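Local structure of dipeptide Epimerase (Enterococcus faecalis V583, 3JVA) at residues R221-L226 against D240-D245; Q247-L252 against L275-I280; S31-I36 against A328-G333. The protein belongs to the mandelate racemase/muconate lactonizing enzyme family of the enolase superfamily and carries a magnesium ion in its barrel domain. All blocks are in the same frame, centred on the assembly; numbering follows the deposited sequence.

Interaction 1: residues R221-L226 against D240-D245. With MG (magnesium ion), chain O.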
# COMPACT_ATOMS: atom_id res chain seq x y z
N ARG B 221 -19.29 6.50 11.38
CA ARG B 221 -18.62 6.58 10.08
C ARG B 221 -17.11 6.79 10.14
O ARG B 221 -16.43 6.73 9.12
CB ARG B 221 -19.24 7.71 9.24
CG ARG B 221 -20.69 7.46 8.81
CD ARG B 221 -20.81 6.26 7.88
NE ARG B 221 -20.23 6.49 6.56
CZ ARG B 221 -20.76 7.27 5.62
NH1 ARG B 221 -21.90 7.91 5.85
NH2 ARG B 221 -20.16 7.40 4.44
N ASP B 222 -16.57 7.02 11.34
CA ASP B 222 -15.14 7.23 11.48
C ASP B 222 -14.39 5.93 11.76
O ASP B 222 -13.92 5.70 12.88
CB ASP B 222 -14.88 8.25 12.60
CG ASP B 222 -13.42 8.61 12.73
OD1 ASP B 222 -12.66 8.38 11.77
OD2 ASP B 222 -13.03 9.14 13.79
N LEU B 223 -14.28 5.08 10.74
CA LEU B 223 -13.62 3.79 10.87
C LEU B 223 -12.13 3.91 11.18
O LEU B 223 -11.58 3.12 11.96
CB LEU B 223 -13.84 2.96 9.60
CG LEU B 223 -15.32 2.81 9.21
CD1 LEU B 223 -15.43 1.88 8.00
CD2 LEU B 223 -16.12 2.25 10.38
N GLU B 224 -11.46 4.89 10.57
CA GLU B 224 -10.04 5.09 10.81
C GLU B 224 -9.83 5.44 12.28
O GLU B 224 -8.91 4.93 12.92
CB GLU B 224 -9.51 6.23 9.94
CG GLU B 224 -9.37 5.89 8.46
CD GLU B 224 -9.27 7.13 7.58
OE1 GLU B 224 -8.39 7.99 7.84
OE2 GLU B 224 -10.06 7.24 6.62
N GLY B 225 -10.70 6.30 12.80
CA GLY B 225 -10.61 6.70 14.20
C GLY B 225 -10.95 5.56 15.13
O GLY B 225 -10.33 5.40 16.18
N LEU B 226 -11.94 4.75 14.76
CA LEU B 226 -12.33 3.61 15.57
C LEU B 226 -11.15 2.64 15.63
O LEU B 226 -10.84 2.07 16.67
CB LEU B 226 -13.56 2.94 14.97
CG LEU B 226 -14.17 1.74 15.70
CD1 LEU B 226 -14.50 2.12 17.14
CD2 LEU B 226 -15.43 1.30 14.97
N ASP B 240 -20.64 -1.00 17.35
CA ASP B 240 -22.08 -1.17 17.43
C ASP B 240 -22.66 -0.45 16.22
O ASP B 240 -22.87 -1.06 15.17
CB ASP B 240 -22.66 -0.58 18.72
CG ASP B 240 -24.17 -0.81 18.85
OD1 ASP B 240 -24.81 -1.20 17.86
OD2 ASP B 240 -24.72 -0.58 19.95
N GLU B 241 -22.89 0.86 16.35
CA GLU B 241 -23.45 1.65 15.26
C GLU B 241 -22.63 1.58 13.96
O GLU B 241 -23.19 1.78 12.88
CB GLU B 241 -23.62 3.11 15.69
CG GLU B 241 -24.79 3.39 16.66
CD GLU B 241 -24.58 2.86 18.07
OE1 GLU B 241 -23.42 2.58 18.46
OE2 GLU B 241 -25.58 2.74 18.81
N SER B 242 -21.34 1.28 14.05
CA SER B 242 -20.50 1.18 12.85
C SER B 242 -20.84 -0.08 12.06
O SER B 242 -20.41 -0.24 10.92
CB SER B 242 -19.01 1.16 13.20
OG SER B 242 -18.54 2.45 13.55
N CYS B 243 -21.61 -0.98 12.67
CA CYS B 243 -22.00 -2.21 11.99
C CYS B 243 -23.51 -2.43 11.98
O CYS B 243 -24.10 -2.77 13.01
CB CYS B 243 -21.34 -3.44 12.61
SG CYS B 243 -21.84 -5.00 11.79
N PHE B 244 -24.12 -2.22 10.81
CA PHE B 244 -25.55 -2.43 10.64
C PHE B 244 -25.75 -3.77 9.94
O PHE B 244 -26.46 -4.64 10.45
CB PHE B 244 -26.16 -1.33 9.77
CG PHE B 244 -26.64 -0.13 10.55
CD1 PHE B 244 -25.82 0.47 11.50
CD2 PHE B 244 -27.90 0.40 10.33
CE1 PHE B 244 -26.25 1.58 12.22
CE2 PHE B 244 -28.34 1.52 11.04
CZ PHE B 244 -27.51 2.11 11.99
N ASP B 245 -25.09 -3.95 8.80
CA ASP B 245 -25.22 -5.18 8.01
C ASP B 245 -23.93 -5.95 7.70
O ASP B 245 -22.84 -5.58 8.14
CB ASP B 245 -25.94 -4.88 6.69
CG ASP B 245 -25.21 -3.85 5.84
OD1 ASP B 245 -23.97 -3.78 5.92
OD2 ASP B 245 -25.89 -3.11 5.09
MG MG O . -24.32 0.23 21.78
O HOH W 1 -25.78 1.63 21.44
O HOH W 2 -22.96 1.59 21.02
O HOH W 3 -25.99 -0.87 22.58
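Ser242, in the type I turn Asp240-Cys243 closed by Cys243 N to Asp240 O (2.8 Å), meets Leu223 and Leu226 on the first turn of the helix that opens at Leu223. Its CB and OG lie against one methyl of each leucine: Leu226 CD2 comes within 3.6 Å of Ser242 OG, Leu223 CD2 within 4.0 Å. Leu226 already directs CB toward the turn, and with CG anti to the backbone N (chi1 -178°) CD2 is carried on to the serine. In Leu223 the CA-CB bond does not aim at the turn, and CD2 alone bridges the gap. Serine suits the spot, being small enough to fit against the CD2 methyls of both leucines, while its hydroxyl, buried here, bonds to Arg220 O and Gln216 NE2 beyond the segments.

These elements belong to the C-terminal barrel of the enolase superfamily, where metal ligands sit at the C-terminal ends of the strands. Asp240 directly follows strand 236-239, and its OD2 binds magnesium at 2.0 Å, beside Asp189, Glu215 and three waters. Glu241 forms a second shell: with its chain bent at chi2 (71°), OE1 accepts from one metal-bound water at 2.8 Å and OE2 from another at 2.9 Å, which probably fixes how both waters are turned on the metal. Lys267 forms a salt bridge with Asp240 OD1, probably offsetting negative charge at the site. On the helix side, Asp222 is the N-cap: OD1 accepts a weak bond from Gly225 N, and glycine leaves room there for the carboxylate. Arg221 turns from the contact to pair with Asp248 of the second subunit.

Interaction 2: residues Q247-L252 against L275-I280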
# COMPACT_ATOMS: atom_id res chain seq x y z
N GLN B 247 -22.26 -6.16 4.99
CA GLN B 247 -21.26 -5.39 4.25
C GLN B 247 -20.42 -4.56 5.20
O GLN B 247 -19.22 -4.41 5.00
CB GLN B 247 -21.94 -4.52 3.20
CG GLN B 247 -22.57 -5.35 2.08
CD GLN B 247 -23.18 -4.51 0.99
OE1 GLN B 247 -24.15 -3.78 1.21
NE2 GLN B 247 -22.62 -4.60 -0.21
N ASP B 248 -21.05 -4.03 6.25
CA ASP B 248 -20.33 -3.24 7.24
C ASP B 248 -19.36 -4.15 7.98
O ASP B 248 -18.21 -3.78 8.25
CB ASP B 248 -21.29 -2.62 8.27
CG ASP B 248 -22.18 -1.55 7.68
OD1 ASP B 248 -21.81 -0.92 6.67
OD2 ASP B 248 -23.27 -1.32 8.26
N ALA B 249 -19.82 -5.35 8.32
CA ALA B 249 -18.96 -6.30 9.02
C ALA B 249 -17.74 -6.65 8.19
O ALA B 249 -16.63 -6.71 8.71
CB ALA B 249 -19.75 -7.57 9.36
N LEU B 250 -17.94 -6.87 6.89
CA LEU B 250 -16.84 -7.20 6.00
C LEU B 250 -15.78 -6.10 5.99
O LEU B 250 -14.58 -6.38 6.06
CB LEU B 250 -17.36 -7.44 4.58
CG LEU B 250 -16.33 -7.81 3.51
CD1 LEU B 250 -15.49 -8.99 3.98
CD2 LEU B 250 -17.06 -8.14 2.21
N GLU B 251 -16.23 -4.85 5.91
CA GLU B 251 -15.32 -3.72 5.89
C GLU B 251 -14.58 -3.62 7.22
O GLU B 251 -13.37 -3.38 7.24
CB GLU B 251 -16.09 -2.43 5.62
CG GLU B 251 -15.24 -1.18 5.51
CD GLU B 251 -14.18 -1.29 4.42
OE1 GLU B 251 -14.47 -1.87 3.35
OE2 GLU B 251 -13.05 -0.79 4.64
N LEU B 252 -15.30 -3.81 8.33
CA LEU B 252 -14.71 -3.74 9.66
C LEU B 252 -13.62 -4.79 9.90
O LEU B 252 -12.56 -4.46 10.43
CB LEU B 252 -15.80 -3.87 10.74
CG LEU B 252 -16.70 -2.65 10.93
CD1 LEU B 252 -17.87 -2.99 11.84
CD2 LEU B 252 -15.88 -1.50 11.53
N LEU B 275 -26.81 -13.86 10.71
CA LEU B 275 -25.99 -15.04 10.52
C LEU B 275 -24.77 -14.72 9.66
O LEU B 275 -23.67 -15.19 9.93
CB LEU B 275 -26.81 -16.17 9.89
CG LEU B 275 -27.75 -16.88 10.85
CD1 LEU B 275 -28.73 -17.75 10.05
CD2 LEU B 275 -26.95 -17.72 11.84
N LYS B 276 -24.97 -13.90 8.62
CA LYS B 276 -23.87 -13.52 7.74
C LYS B 276 -22.83 -12.73 8.52
O LYS B 276 -21.63 -12.97 8.39
CB LYS B 276 -24.38 -12.64 6.59
CG LYS B 276 -25.33 -13.34 5.63
CD LYS B 276 -25.74 -12.36 4.54
CE LYS B 276 -26.76 -12.95 3.59
NZ LYS B 276 -27.24 -11.90 2.65
N ILE B 277 -23.30 -11.78 9.32
CA ILE B 277 -22.39 -10.97 10.12
C ILE B 277 -21.54 -11.86 11.02
O ILE B 277 -20.32 -11.74 11.06
CB ILE B 277 -23.16 -9.95 10.99
CG1 ILE B 277 -23.83 -8.90 10.10
CG2 ILE B 277 -22.18 -9.27 11.97
CD1 ILE B 277 -24.83 -8.00 10.82
N ASN B 278 -22.19 -12.77 11.74
CA ASN B 278 -21.45 -13.65 12.63
C ASN B 278 -20.44 -14.56 11.92
O ASN B 278 -19.34 -14.77 12.42
CB ASN B 278 -22.40 -14.50 13.47
CG ASN B 278 -21.67 -15.29 14.52
OD1 ASN B 278 -20.92 -14.73 15.32
ND2 ASN B 278 -21.86 -16.61 14.52
N GLN B 279 -20.82 -15.11 10.77
CA GLN B 279 -19.92 -15.99 10.03
C GLN B 279 -18.72 -15.21 9.49
O GLN B 279 -17.60 -15.72 9.45
CB GLN B 279 -20.64 -16.66 8.86
CG GLN B 279 -21.80 -17.55 9.26
CD GLN B 279 -22.57 -18.05 8.06
OE1 GLN B 279 -22.70 -17.35 7.05
NE2 GLN B 279 -23.11 -19.26 8.17
N ILE B 280 -18.96 -13.98 9.06
CA ILE B 280 -17.88 -13.14 8.56
C ILE B 280 -16.91 -12.84 9.70
O ILE B 280 -15.69 -12.96 9.55
CB ILE B 280 -18.42 -11.80 8.00
CG1 ILE B 280 -19.15 -12.06 6.68
CG2 ILE B 280 -17.26 -10.81 7.80
CD1 ILE B 280 -20.01 -10.89 6.21
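Ile277 and Ile280 both hold CG2 anti to the backbone N, with CG1 beside that N (chi1 -67° and -72°), and both use this branch methyl to meet the helix of Ala249 and Leu250. Ile277 CG2 lies 4.0 Å from Ala249 CB. One turn on, Ile280 CG2 rests on the backbone itself, 4.1 Å from Leu250 CA and 4.2 Å from Ala249 C. The short segments run nearly parallel, their axes 13° apart, and approach to 9.0 Å; Ala249, with only a methyl to offer, lets the branched isoleucines come up to the chain.

Such parallel neighbours are expected of the helices that flank successive strands on the outside of a beta/alpha barrel, here with strand 260-263 between them in the chain. Ile277 also touches Ile263 of that strand, so it fills the layer between helix and sheet. Ile280 packs on Ala246 and Val253 of the facing helix and on Thr283 of the third subunit, while Leu250 meets its own counterpart there. No hydrogen bond or charge links the two segments: the side-chain contact is apolar, so what it contributes comes from burial and close fit, not directed bonds.

Interaction 3: residues S31-I36 against A328-G333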
# COMPACT_ATOMS: atom_id res chain seq x y z
N SER B 31 -43.57 -0.63 19.22
CA SER B 31 -43.06 -1.37 18.08
C SER B 31 -44.15 -1.96 17.20
O SER B 31 -45.35 -1.84 17.49
CB SER B 31 -42.18 -2.51 18.57
OG SER B 31 -42.91 -3.37 19.44
N ALA B 32 -43.72 -2.60 16.13
CA ALA B 32 -44.64 -3.24 15.20
C ALA B 32 -44.55 -4.74 15.46
O ALA B 32 -43.45 -5.28 15.59
CB ALA B 32 -44.23 -2.92 13.76
N ILE B 33 -45.69 -5.40 15.57
CA ILE B 33 -45.71 -6.84 15.77
C ILE B 33 -46.43 -7.46 14.58
O ILE B 33 -47.53 -7.04 14.23
CB ILE B 33 -46.41 -7.24 17.10
CG1 ILE B 33 -45.53 -6.84 18.28
CG2 ILE B 33 -46.66 -8.75 17.12
CD1 ILE B 33 -46.08 -7.23 19.65
N VAL B 34 -45.78 -8.44 13.96
CA VAL B 34 -46.34 -9.10 12.80
C VAL B 34 -46.69 -10.55 13.08
O VAL B 34 -46.05 -11.22 13.89
CB VAL B 34 -45.35 -9.08 11.61
CG1 VAL B 34 -45.96 -9.76 10.39
CG2 VAL B 34 -44.97 -7.65 11.27
N GLU B 35 -47.75 -11.01 12.42
CA GLU B 35 -48.18 -12.38 12.55
C GLU B 35 -48.35 -12.88 11.13
O GLU B 35 -49.19 -12.36 10.38
CB GLU B 35 -49.51 -12.47 13.31
CG GLU B 35 -49.42 -12.01 14.75
CD GLU B 35 -50.75 -12.08 15.48
OE1 GLU B 35 -51.38 -13.16 15.44
OE2 GLU B 35 -51.16 -11.07 16.08
N ILE B 36 -47.52 -13.84 10.73
CA ILE B 36 -47.61 -14.40 9.39
C ILE B 36 -48.39 -15.69 9.50
O ILE B 36 -48.01 -16.59 10.25
CB ILE B 36 -46.22 -14.68 8.79
CG1 ILE B 36 -45.45 -13.36 8.66
CG2 ILE B 36 -46.37 -15.34 7.43
CD1 ILE B 36 -44.12 -13.49 7.92
N ALA B 328 -46.23 -7.89 29.52
CA ALA B 328 -45.83 -8.64 28.34
C ALA B 328 -46.82 -8.48 27.19
O ALA B 328 -48.02 -8.66 27.36
CB ALA B 328 -45.68 -10.11 28.68
N PRO B 329 -46.31 -8.15 25.99
CA PRO B 329 -47.19 -7.97 24.82
C PRO B 329 -47.68 -9.30 24.24
O PRO B 329 -48.65 -9.33 23.48
CB PRO B 329 -46.30 -7.19 23.85
CG PRO B 329 -44.92 -7.74 24.15
CD PRO B 329 -44.91 -7.81 25.67
N VAL B 330 -47.01 -10.38 24.61
CA VAL B 330 -47.35 -11.72 24.12
C VAL B 330 -47.16 -12.76 25.21
O VAL B 330 -46.71 -12.45 26.31
CB VAL B 330 -46.47 -12.12 22.92
CG1 VAL B 330 -46.60 -11.10 21.80
CG2 VAL B 330 -45.02 -12.25 23.38
N THR B 331 -47.49 -14.01 24.89
CA THR B 331 -47.34 -15.12 25.83
C THR B 331 -46.12 -15.94 25.41
O THR B 331 -45.88 -16.11 24.22
CB THR B 331 -48.59 -16.04 25.82
OG1 THR B 331 -49.74 -15.29 26.21
CG2 THR B 331 -48.41 -17.21 26.76
N GLY B 332 -45.36 -16.44 26.38
CA GLY B 332 -44.20 -17.25 26.07
C GLY B 332 -42.94 -16.47 25.75
O GLY B 332 -42.89 -15.25 25.91
N GLY B 333 -41.92 -17.18 25.29
CA GLY B 333 -40.66 -16.55 24.96
C GLY B 333 -39.92 -16.12 26.22
O GLY B 333 -40.25 -16.56 27.32
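Ile33 CD1 is the point of contact between strand residues 31-36 and the 328-333 segment. This delta methyl lies 4.2 Å from Pro329 CB and 4.5 Å from Val330 CG1, touching the CB corner of the proline ring and one branch of the valine. The meeting is slight and apolar, with no hydrogen bond between the segments and the nearest CA atoms, those of Ile33 and Pro329, 9.2 Å apart. Isoleucine suits so wide a gap: with chi2 at -178° the chain is extended from CA to CD1, carrying a methyl far from its strand. Ile33, Pro329 and Val330 all direct CB toward the other segment; the rigid ring and the beta-branched valine present compact apolar surfaces.

The next shell fixes both sides. Ile33 is held by backbone hydrogen bonds to Arg9 of strand 3-21 and packs on Arg9 and Ser11, while Ser31 OG bonds to Glu47. Pro329 also leans on Thr297. Beyond Val330 the chain passes through Thr331, whose OG1 bonds to the terminal carboxylate of His354, and then Gly332, whose backbone angles (phi 84°) would bring a side chain against the preceding carbonyl O.

The contact packs chain that follows the last barrel strand, 314-317, against the N-terminal sheet, as in the enolase superfamily, where the C-terminal part of the chain commonly joins the N-terminal domain. Ile33 faces the 328-333 segment from one side of the four-stranded antiparallel sheet; from the other, Ala32 and Val34 pack on helix 59-73, and Val34 and Ile36 on helix 96-114.

Interactions 1 and 2 follow one another along the chain within the barrel domain, their centres about 12 Å apart, and they touch: Cys243 packs on Leu252, and Ile277 lies against the backbone of Phe244 and Asp245. The loop of interaction 1 runs straight into helix 246-255 of interaction 2, so the turn that supplies a magnesium ligand is directly continuous with a helix of the outer layer, and both contacts reach the second subunit. Interaction 3 lies about 31 Å from interaction 1 and about 28 Å from interaction 2, centre to centre. It closes a chain loop of nearly 300 residues that encloses both, bringing chain beyond the last barrel strand back to the N-terminal sheet.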